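PDB 3H7T: group 3 allergen SMIPP-S YvT004A06 from Sarcoptes scabiei type hominis, which has the two-barrel fold of trypsin-like serine proteases but, as an inactivated protease paralogue of the scabies mite, probably lacks their proteolytic activity. Local coordinates for residues E175-I181 / S208-F214; F35-Q41 / N84-E90; D8-E12 / D138-A142. One frame throughout, in Å; residues are numbered along the deposited sequence.

Contact 1: residues E175-I181 / S208-F214; sequences EYDETYI and SEFPSVF. With ZN (zinc ion), chain F.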
loop_
_atom_site.group_PDB
_atom_site.type_symbol
_atom_site.label_atom_id
_atom_site.label_comp_id
_atom_site.label_asym_id
_atom_site.label_seq_id
_atom_site.Cartn_x
_atom_site.Cartn_y
_atom_site.Cartn_z
ATOM N N GLU A 175 -14.484 7.442 -10.212
ATOM C CA GLU A 175 -15.819 7.351 -10.807
ATOM C C GLU A 175 -15.925 6.400 -12.005
ATOM O O GLU A 175 -16.936 5.728 -12.165
ATOM C CB GLU A 175 -16.327 8.744 -11.196
ATOM C CG GLU A 175 -17.787 8.762 -11.668
ATOM C CD GLU A 175 -18.382 10.159 -11.749
ATOM O OE1 GLU A 175 -17.636 11.129 -12.005
ATOM O OE2 GLU A 175 -19.608 10.284 -11.553
ATOM N N TYR A 176 -14.888 6.358 -12.839
ATOM C CA TYR A 176 -14.882 5.491 -14.021
ATOM C C TYR A 176 -15.135 4.018 -13.659
ATOM O O TYR A 176 -16.003 3.370 -14.250
ATOM C CB TYR A 176 -13.566 5.656 -14.792
ATOM C CG TYR A 176 -13.468 4.826 -16.057
ATOM C CD1 TYR A 176 -14.153 5.197 -17.217
ATOM C CD2 TYR A 176 -12.675 3.677 -16.100
ATOM C CE1 TYR A 176 -14.062 4.440 -18.383
ATOM C CE2 TYR A 176 -12.576 2.911 -17.267
ATOM C CZ TYR A 176 -13.273 3.301 -18.403
ATOM O OH TYR A 176 -13.184 2.554 -19.559
ATOM N N ASP A 177 -14.397 3.513 -12.672
ATOM C CA ASP A 177 -14.524 2.126 -12.209
ATOM C C ASP A 177 -15.585 1.954 -11.120
ATOM O O ASP A 177 -16.082 0.844 -10.906
ATOM C CB ASP A 177 -13.207 1.637 -11.595
ATOM C CG ASP A 177 -12.033 1.681 -12.551
ATOM O OD1 ASP A 177 -12.225 1.471 -13.767
ATOM O OD2 ASP A 177 -10.902 1.897 -12.059
ATOM N N GLU A 178 -15.889 3.041 -10.410
ATOM C CA GLU A 178 -16.570 2.985 -9.109
ATOM C C GLU A 178 -15.791 2.050 -8.164
ATOM O O GLU A 178 -16.346 1.157 -7.526
ATOM C CB GLU A 178 -18.050 2.596 -9.263
ATOM C CG GLU A 178 -18.999 3.391 -8.373
ATOM C CD GLU A 178 -18.928 4.891 -8.594
ATOM O OE1 GLU A 178 -18.354 5.587 -7.735
ATOM O OE2 GLU A 178 -19.442 5.385 -9.619
ATOM N N THR A 179 -14.484 2.288 -8.093
ATOM C CA THR A 179 -13.552 1.442 -7.357
ATOM C C THR A 179 -12.651 2.375 -6.542
ATOM O O THR A 179 -12.113 3.329 -7.086
ATOM C CB THR A 179 -12.715 0.578 -8.347
ATOM O OG1 THR A 179 -13.598 -0.266 -9.098
ATOM C CG2 THR A 179 -11.747 -0.301 -7.629
ATOM N N TYR A 180 -12.515 2.115 -5.239
ATOM C CA TYR A 180 -11.810 3.042 -4.342
ATOM C C TYR A 180 -11.033 2.330 -3.240
ATOM O O TYR A 180 -11.414 1.245 -2.790
ATOM C CB TYR A 180 -12.798 4.012 -3.674
ATOM C CG TYR A 180 -13.723 4.761 -4.616
ATOM C CD1 TYR A 180 -13.367 6.010 -5.120
ATOM C CD2 TYR A 180 -14.974 4.233 -4.972
ATOM C CE1 TYR A 180 -14.214 6.708 -5.971
ATOM C CE2 TYR A 180 -15.828 4.920 -5.830
ATOM C CZ TYR A 180 -15.435 6.160 -6.329
ATOM O OH TYR A 180 -16.269 6.862 -7.176
ATOM N N ILE A 181 -9.950 2.966 -2.802
ATOM C CA ILE A 181 -9.240 2.565 -1.592
ATOM C C ILE A 181 -10.140 2.898 -0.391
ATOM O O ILE A 181 -10.647 4.014 -0.288
ATOM C CB ILE A 181 -7.865 3.284 -1.524
ATOM C CG1 ILE A 181 -6.917 2.701 -2.583
ATOM C CG2 ILE A 181 -7.238 3.265 -0.100
ATOM C CD1 ILE A 181 -6.556 1.196 -2.366
ATOM N N SER A 208 -15.516 10.106 -1.840
ATOM C CA SER A 208 -15.487 9.325 -3.074
ATOM C C SER A 208 -15.728 10.208 -4.302
ATOM O O SER A 208 -15.949 11.423 -4.180
ATOM C CB SER A 208 -16.470 8.147 -3.018
ATOM O OG SER A 208 -17.805 8.585 -2.854
ATOM N N GLU A 209 -15.684 9.573 -5.475
ATOM C CA GLU A 209 -15.791 10.214 -6.800
ATOM C C GLU A 209 -14.462 10.762 -7.313
ATOM O O GLU A 209 -14.364 11.163 -8.472
ATOM C CB GLU A 209 -16.899 11.284 -6.874
ATOM C CG GLU A 209 -18.296 10.795 -6.505
ATOM C CD GLU A 209 -18.848 9.732 -7.437
ATOM O OE1 GLU A 209 -18.859 9.947 -8.668
ATOM O OE2 GLU A 209 -19.303 8.685 -6.932
ATOM N N PHE A 210 -13.444 10.778 -6.459
ATOM C CA PHE A 210 -12.099 11.152 -6.883
ATOM C C PHE A 210 -11.289 9.866 -7.004
ATOM O O PHE A 210 -11.540 8.910 -6.263
ATOM C CB PHE A 210 -11.439 12.105 -5.883
ATOM C CG PHE A 210 -12.169 13.423 -5.709
ATOM C CD1 PHE A 210 -11.702 14.574 -6.325
ATOM C CD2 PHE A 210 -13.320 13.507 -4.923
ATOM C CE1 PHE A 210 -12.358 15.796 -6.164
ATOM C CE2 PHE A 210 -13.986 14.726 -4.764
ATOM C CZ PHE A 210 -13.503 15.867 -5.393
ATOM N N PRO A 211 -10.323 9.825 -7.942
ATOM C CA PRO A 211 -9.450 8.655 -8.023
ATOM C C PRO A 211 -8.667 8.465 -6.730
ATOM O O PRO A 211 -8.351 9.440 -6.049
ATOM C CB PRO A 211 -8.477 9.018 -9.153
ATOM C CG PRO A 211 -9.198 9.994 -9.982
ATOM C CD PRO A 211 -10.055 10.789 -9.029
ATOM N N SER A 212 -8.342 7.224 -6.404
ATOM C CA SER A 212 -7.498 6.941 -5.251
ATOM C C SER A 212 -6.018 7.225 -5.559
ATOM O O SER A 212 -5.612 7.260 -6.717
ATOM C CB SER A 212 -7.685 5.489 -4.788
ATOM O OG SER A 212 -9.021 5.287 -4.367
ATOM N N VAL A 213 -5.218 7.394 -4.512
ATOM C CA VAL A 213 -3.820 7.797 -4.670
ATOM C C VAL A 213 -2.862 6.692 -4.227
ATOM O O VAL A 213 -3.035 6.076 -3.162
ATOM C CB VAL A 213 -3.562 9.136 -3.911
ATOM C CG1 VAL A 213 -2.072 9.508 -3.882
ATOM C CG2 VAL A 213 -4.389 10.252 -4.548
ATOM N N PHE A 214 -1.839 6.465 -5.049
ATOM C CA PHE A 214 -0.901 5.385 -4.850
ATOM C C PHE A 214 0.510 5.928 -4.963
ATOM O O PHE A 214 0.840 6.594 -5.947
ATOM C CB PHE A 214 -1.081 4.314 -5.937
ATOM C CG PHE A 214 -2.388 3.575 -5.868
ATOM C CD1 PHE A 214 -2.460 2.337 -5.234
ATOM C CD2 PHE A 214 -3.546 4.102 -6.463
ATOM C CE1 PHE A 214 -3.670 1.638 -5.164
ATOM C CE2 PHE A 214 -4.754 3.408 -6.397
ATOM C CZ PHE A 214 -4.813 2.175 -5.738
HETATM ZN ZN ZN F . -20.359 7.465 -8.421
HETATM O O HOH W 1 -13.142 10.087 -10.380
HETATM O O HOH W 2 -20.802 8.726 -9.873
#
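The CA atoms of Glu175 and Glu209 lie 4.9 Å apart where two loops meet, and those of Tyr180 and Ser212 5.9 Å apart where the second segment enters its strand. At the loop end a zinc ion joins the segments. Glu209 OE2 binds it at 2.2 Å, and Glu178 OE2 lies farther off at 2.6 Å, their carboxylate planes turned 30° from each other; a water is a further ligand. That water donates to Glu175 OE2, which sits 3.0 Å from Glu209 OE1, two acceptors whose closeness the metal charge probably makes tolerable.

Glutamate suits this site because one oxygen is the metal ligand while the other, still near the metal, serves the protein: Glu178 OE1 accepts from the Tyr180 hydroxyl, OH to OE1 2.5 Å, on its syn side though well out of the carboxylate plane. The tyrosine ring runs alongside the second segment, with Ser208 CB over one face and Phe210 O at its edge. By the spacing of the family sequence, Tyr180 probably stands where trypsin has the acid at the base of its S1 pocket. Beyond it, Ile181 N donates almost straight to Ser212 OG (2.9 Å, 178°), while Ile181 CG1 packs on Phe214 CZ.

The Phe214 ring lies nearly parallel to that of Phe170 and edge-to-face with Phe144, and strand 212-216 runs between strands 169-172 and 195-200.

Contact 2: residues F35-Q41 / N84-E90; sequences FVITAAQ and NNYAVIE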
loop_
_atom_site.group_PDB
_atom_site.type_symbol
_atom_site.label_atom_id
_atom_site.label_comp_id
_atom_site.label_asym_id
_atom_site.label_seq_id
_atom_site.Cartn_x
_atom_site.Cartn_y
_atom_site.Cartn_z
ATOM N N PHE A 35 12.074 -7.983 4.591
ATOM C CA PHE A 35 11.556 -6.625 4.371
ATOM C C PHE A 35 10.130 -6.549 3.809
ATOM O O PHE A 35 9.774 -7.251 2.855
ATOM C CB PHE A 35 12.513 -5.825 3.484
ATOM C CG PHE A 35 13.834 -5.517 4.140
ATOM C CD1 PHE A 35 13.955 -4.452 5.030
ATOM C CD2 PHE A 35 14.957 -6.295 3.868
ATOM C CE1 PHE A 35 15.178 -4.167 5.646
ATOM C CE2 PHE A 35 16.185 -6.020 4.472
ATOM C CZ PHE A 35 16.297 -4.953 5.363
ATOM N N VAL A 36 9.333 -5.669 4.407
ATOM C CA VAL A 36 7.976 -5.399 3.955
ATOM C C VAL A 36 7.827 -3.901 3.696
ATOM O O VAL A 36 8.400 -3.091 4.419
ATOM C CB VAL A 36 6.938 -5.886 5.003
ATOM C CG1 VAL A 36 5.582 -5.186 4.825
ATOM C CG2 VAL A 36 6.778 -7.401 4.928
ATOM N N ILE A 37 7.075 -3.539 2.655
ATOM C CA ILE A 37 6.787 -2.132 2.372
ATOM C C ILE A 37 5.300 -1.814 2.595
ATOM O O ILE A 37 4.424 -2.563 2.169
ATOM C CB ILE A 37 7.253 -1.701 0.956
ATOM C CG1 ILE A 37 7.039 -0.193 0.744
ATOM C CG2 ILE A 37 6.582 -2.544 -0.145
ATOM C CD1 ILE A 37 7.799 0.382 -0.444
ATOM N N THR A 38 5.049 -0.695 3.264
ATOM C CA THR A 38 3.697 -0.214 3.551
ATOM C C THR A 38 3.681 1.313 3.384
ATOM O O THR A 38 4.660 1.889 2.894
ATOM C CB THR A 38 3.227 -0.688 4.974
ATOM O OG1 THR A 38 1.843 -0.392 5.160
ATOM C CG2 THR A 38 4.047 -0.033 6.099
ATOM N N ALA A 39 2.575 1.965 3.746
ATOM C CA ALA A 39 2.509 3.427 3.708
ATOM C C ALA A 39 3.121 4.013 4.971
ATOM O O ALA A 39 2.992 3.434 6.045
ATOM C CB ALA A 39 1.066 3.899 3.567
ATOM N N ALA A 40 3.769 5.169 4.843
ATOM C CA ALA A 40 4.328 5.864 6.007
ATOM C C ALA A 40 3.267 6.263 7.034
ATOM O O ALA A 40 3.497 6.126 8.233
ATOM C CB ALA A 40 5.123 7.067 5.575
ATOM N N GLN A 41 2.115 6.748 6.555
ATOM C CA GLN A 41 0.986 7.147 7.412
ATOM C C GLN A 41 0.559 6.068 8.411
ATOM O O GLN A 41 -0.147 6.357 9.376
ATOM C CB GLN A 41 -0.228 7.563 6.563
ATOM C CG GLN A 41 -0.954 6.384 5.885
ATOM C CD GLN A 41 -2.055 6.837 4.945
ATOM O OE1 GLN A 41 -1.864 6.862 3.730
ATOM N NE2 GLN A 41 -3.214 7.220 5.505
ATOM N N ASN A 84 6.021 11.358 -0.143
ATOM C CA ASN A 84 6.935 10.270 0.218
ATOM C C ASN A 84 6.288 9.320 1.224
ATOM O O ASN A 84 6.922 8.882 2.183
ATOM C CB ASN A 84 8.247 10.831 0.781
ATOM C CG ASN A 84 8.758 12.032 -0.003
ATOM O OD1 ASN A 84 8.779 12.027 -1.237
ATOM N ND2 ASN A 84 9.153 13.077 0.716
ATOM N N ASN A 85 5.018 9.002 0.975
ATOM C CA ASN A 85 4.210 8.205 1.890
ATOM C C ASN A 85 4.491 6.702 1.740
ATOM O O ASN A 85 3.649 5.937 1.265
ATOM C CB ASN A 85 2.730 8.545 1.663
ATOM C CG ASN A 85 1.790 7.835 2.623
ATOM O OD1 ASN A 85 2.205 7.257 3.629
ATOM N ND2 ASN A 85 0.501 7.877 2.302
ATOM N N TYR A 86 5.695 6.293 2.136
ATOM C CA TYR A 86 6.038 4.874 2.213
ATOM C C TYR A 86 6.908 4.589 3.432
ATOM O O TYR A 86 7.612 5.475 3.939
ATOM C CB TYR A 86 6.723 4.398 0.928
ATOM C CG TYR A 86 8.083 5.033 0.693
ATOM C CD1 TYR A 86 9.254 4.336 0.975
ATOM C CD2 TYR A 86 8.193 6.329 0.192
ATOM C CE1 TYR A 86 10.507 4.914 0.767
ATOM C CE2 TYR A 86 9.437 6.920 -0.013
ATOM C CZ TYR A 86 10.589 6.202 0.271
ATOM O OH TYR A 86 11.824 6.773 0.069
ATOM N N ALA A 87 6.829 3.356 3.926
ATOM C CA ALA A 87 7.745 2.909 4.972
ATOM C C ALA A 87 8.189 1.489 4.714
ATOM O O ALA A 87 7.440 0.682 4.163
ATOM C CB ALA A 87 7.111 3.026 6.342
ATOM N N VAL A 88 9.420 1.188 5.104
ATOM C CA VAL A 88 9.914 -0.168 4.991
ATOM C C VAL A 88 10.099 -0.740 6.381
ATOM O O VAL A 88 10.705 -0.118 7.257
ATOM C CB VAL A 88 11.206 -0.264 4.155
ATOM C CG1 VAL A 88 11.733 -1.691 4.154
ATOM C CG2 VAL A 88 10.940 0.211 2.729
ATOM N N ILE A 89 9.540 -1.925 6.571
ATOM C CA ILE A 89 9.589 -2.604 7.847
ATOM C C ILE A 89 10.520 -3.797 7.720
ATOM O O ILE A 89 10.379 -4.613 6.807
ATOM C CB ILE A 89 8.175 -3.062 8.298
ATOM C CG1 ILE A 89 7.234 -1.854 8.423
ATOM C CG2 ILE A 89 8.255 -3.820 9.624
ATOM C CD1 ILE A 89 5.736 -2.214 8.532
ATOM N N GLU A 90 11.495 -3.873 8.620
ATOM C CA GLU A 90 12.325 -5.067 8.732
ATOM C C GLU A 90 11.750 -5.953 9.834
ATOM O O GLU A 90 11.440 -5.468 10.922
ATOM C CB GLU A 90 13.787 -4.701 9.021
ATOM C CG GLU A 90 14.704 -5.911 9.153
ATOM C CD GLU A 90 16.164 -5.548 9.365
ATOM O OE1 GLU A 90 16.513 -4.345 9.366
ATOM O OE2 GLU A 90 16.973 -6.484 9.519
#
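Asn85 grips Gln41 twice through one amide. OD1 accepts from Gln41 N at 3.0 Å, and ND2 donates to Gln41 OE1 at 2.9 Å, with the acceptor in the plane of the Asn85 amide. Gln41 can return to this partner because its CG lies between its own backbone N and carbonyl carbon (chi1 73°) and the chain then extends.

Next to them, antiparallel strands pair Val36 with Ile89 and Thr38 with Ala87, each by two main-chain hydrogen bonds; Ile89 N to Val36 O is 2.7 Å. These are neighbouring strands of the N-terminal barrel of the trypsin fold. Gln41 and Tyr86 probably stand where active relatives carry the histidine and aspartate of the catalytic triad; Asn85 precedes the latter.

Branched Thr38 and Ile89 suit the barrel interior, CG2 meeting CD1 at 3.7 Å, and both touch Val18. The flat ring of Phe35 lies alongside the extended Glu90 chain, CE1 to CB 3.7 Å, while Glu90 OE1 is bonded to Tyr73. Farther out, Gln41 NE2 is hydrogen-bonded to Tyr202 O, Ser201 OG is weakly bonded to Asn85 ND2, and Ile37, Tyr86 and Val88 rest on helix 221-228.

Contact 3: residues D8-E12 / D138-A142; sequences DITKE and DLMEA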
loop_
_atom_site.group_PDB
_atom_site.type_symbol
_atom_site.label_atom_id
_atom_site.label_comp_id
_atom_site.label_asym_id
_atom_site.label_seq_id
_atom_site.Cartn_x
_atom_site.Cartn_y
_atom_site.Cartn_z
ATOM N N ASP A 8 -8.208 -14.291 -2.657
ATOM C CA ASP A 8 -7.550 -15.360 -1.917
ATOM C C ASP A 8 -6.067 -15.023 -1.849
ATOM O O ASP A 8 -5.519 -14.442 -2.797
ATOM C CB ASP A 8 -7.758 -16.699 -2.625
ATOM C CG ASP A 8 -7.252 -17.866 -1.810
ATOM O OD1 ASP A 8 -6.097 -18.286 -2.030
ATOM O OD2 ASP A 8 -7.998 -18.355 -0.935
ATOM N N ILE A 9 -5.417 -15.373 -0.740
ATOM C CA ILE A 9 -3.998 -15.038 -0.547
ATOM C C ILE A 9 -3.093 -15.714 -1.590
ATOM O O ILE A 9 -1.989 -15.234 -1.845
ATOM C CB ILE A 9 -3.505 -15.286 0.919
ATOM C CG1 ILE A 9 -2.172 -14.573 1.201
ATOM C CG2 ILE A 9 -3.386 -16.784 1.225
ATOM C CD1 ILE A 9 -2.212 -13.032 1.122
ATOM N N THR A 10 -3.577 -16.794 -2.210
ATOM C CA THR A 10 -2.830 -17.445 -3.294
ATOM C C THR A 10 -2.860 -16.612 -4.580
ATOM O O THR A 10 -1.970 -16.733 -5.421
ATOM C CB THR A 10 -3.267 -18.930 -3.552
ATOM O OG1 THR A 10 -4.608 -18.982 -4.048
ATOM C CG2 THR A 10 -3.162 -19.768 -2.273
ATOM N N LYS A 11 -3.856 -15.734 -4.707
ATOM C CA LYS A 11 -3.913 -14.800 -5.840
ATOM C C LYS A 11 -3.010 -13.586 -5.645
ATOM O O LYS A 11 -2.586 -12.973 -6.616
ATOM C CB LYS A 11 -5.346 -14.345 -6.133
ATOM C CG LYS A 11 -6.387 -15.463 -6.088
ATOM C CD LYS A 11 -6.416 -16.288 -7.367
ATOM C CE LYS A 11 -7.440 -15.749 -8.354
ATOM N NZ LYS A 11 -8.805 -15.639 -7.746
ATOM N N GLU A 12 -2.737 -13.221 -4.394
ATOM C CA GLU A 12 -1.823 -12.114 -4.100
ATOM C C GLU A 12 -0.906 -12.473 -2.940
ATOM O O GLU A 12 -0.965 -11.831 -1.892
ATOM C CB GLU A 12 -2.583 -10.813 -3.790
ATOM C CG GLU A 12 -3.380 -10.235 -4.938
ATOM C CD GLU A 12 -4.823 -10.708 -4.967
ATOM O OE1 GLU A 12 -5.420 -10.950 -3.887
ATOM O OE2 GLU A 12 -5.376 -10.815 -6.077
ATOM N N ASP A 138 -12.075 -10.517 5.090
ATOM C CA ASP A 138 -11.573 -11.274 3.953
ATOM C C ASP A 138 -10.741 -10.363 3.056
ATOM O O ASP A 138 -11.064 -9.177 2.892
ATOM C CB ASP A 138 -12.745 -11.803 3.119
ATOM C CG ASP A 138 -13.651 -12.753 3.887
ATOM O OD1 ASP A 138 -13.154 -13.594 4.659
ATOM O OD2 ASP A 138 -14.881 -12.681 3.680
ATOM N N LEU A 139 -9.681 -10.919 2.479
ATOM C CA LEU A 139 -8.880 -10.205 1.486
ATOM C C LEU A 139 -9.738 -9.925 0.246
ATOM O O LEU A 139 -10.412 -10.826 -0.271
ATOM C CB LEU A 139 -7.622 -11.011 1.118
ATOM C CG LEU A 139 -6.719 -10.422 0.022
ATOM C CD1 LEU A 139 -5.990 -9.195 0.553
ATOM C CD2 LEU A 139 -5.723 -11.468 -0.485
ATOM N N MET A 140 -9.750 -8.662 -0.184
ATOM C CA MET A 140 -10.487 -8.241 -1.377
ATOM C C MET A 140 -9.498 -7.837 -2.463
ATOM O O MET A 140 -8.373 -7.440 -2.156
ATOM C CB MET A 140 -11.393 -7.054 -1.070
ATOM C CG MET A 140 -12.357 -7.265 0.126
ATOM S SD MET A 140 -13.570 -8.564 -0.179
ATOM C CE MET A 140 -14.743 -7.710 -1.226
ATOM N N GLU A 141 -9.930 -7.903 -3.721
ATOM C CA GLU A 141 -9.097 -7.445 -4.833
ATOM C C GLU A 141 -9.909 -6.616 -5.818
ATOM O O GLU A 141 -11.120 -6.790 -5.932
ATOM C CB GLU A 141 -8.455 -8.635 -5.571
ATOM C CG GLU A 141 -9.483 -9.528 -6.271
ATOM C CD GLU A 141 -8.873 -10.563 -7.198
ATOM O OE1 GLU A 141 -9.380 -10.702 -8.326
ATOM O OE2 GLU A 141 -7.897 -11.237 -6.814
ATOM N N ALA A 142 -9.236 -5.719 -6.530
ATOM C CA ALA A 142 -9.836 -5.033 -7.669
ATOM C C ALA A 142 -8.772 -4.571 -8.654
ATOM O O ALA A 142 -7.613 -4.329 -8.285
ATOM C CB ALA A 142 -10.691 -3.852 -7.215
HETATM O O HOH W 3 -9.321 -13.390 -9.221
#
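Leu139, Glu141 and Glu12 carry this contact, which joins the two halves of the double-barrel trypsin fold: residues 8-12 form a turn leading into strand 15-20 of the N-terminal barrel, and residues 138-142 lead into strand 140-147 of the C-terminal sheet.

Leu139 reaches across with a single methyl. With CG opposite the backbone N (chi1 177°) the side chain extends toward the turn, and its CD2 lies 3.5 Å from Glu12 OE1 and 3.8 Å from Asp8 O. Ile9 CD1 flanks the same methyl, the two side chains crossing at about a right angle. Leucine suits this place because its branched apolar end fills the space between Ile9, Trp125 and the turn, with Ser123 as a further neighbour.

Glu141 and Glu12 meet with carboxylate planes 63° apart, OE2 of Glu12 lying 2.7 Å from OE2 of Glu141. Ser7 OG is hydrogen-bonded to both Glu12 OE1 and Glu141 OE2, and Lys5 forms a salt bridge with Glu141 OE1. Lys11 adds a looser positive charge: its NZ lies beyond salt-bridge distance of Glu141, but a water accepts from Lys11 NZ at 2.7 Å and donates to Glu141 OE1 at 2.8 Å. The two lysines would probably favour negative charge here. The length and flexibility of lysine let Lys11 curl back to that water through bends along its chain.

The turn that presents these groups is tied by a backbone bond from Lys11 N to Asp8 O and by an Asx turn. In the latter, Asp8 OD1 accepts from Thr10 N at 2.9 Å and from Thr10 OG1 at 2.6 Å, the two donors arriving from opposite faces of the carboxylate.

How the contacts relate
From the N terminus, the chain passes through residues 8-12 and then builds the N-terminal barrel. Contact 2 closes there first, when residues 84-90 return to residues 35-41. Contact 3 closes later, as residues 138-142 come back to the early turn, so its long loop encloses the whole of contact 2. Contact 1 follows both in series, closing a shorter loop within the C-terminal half. Contact 2 thus pairs strands inside one barrel, contact 3 ties the two halves together, and contact 1 joins the loop after strand 169-172 to the start of strand 212-216. Contacts 1 and 3 touch directly, Thr179 CG2 lying 3.7 Å from Ala142 CB, whereas the centres of contacts 1 and 2 are about 22 Å apart.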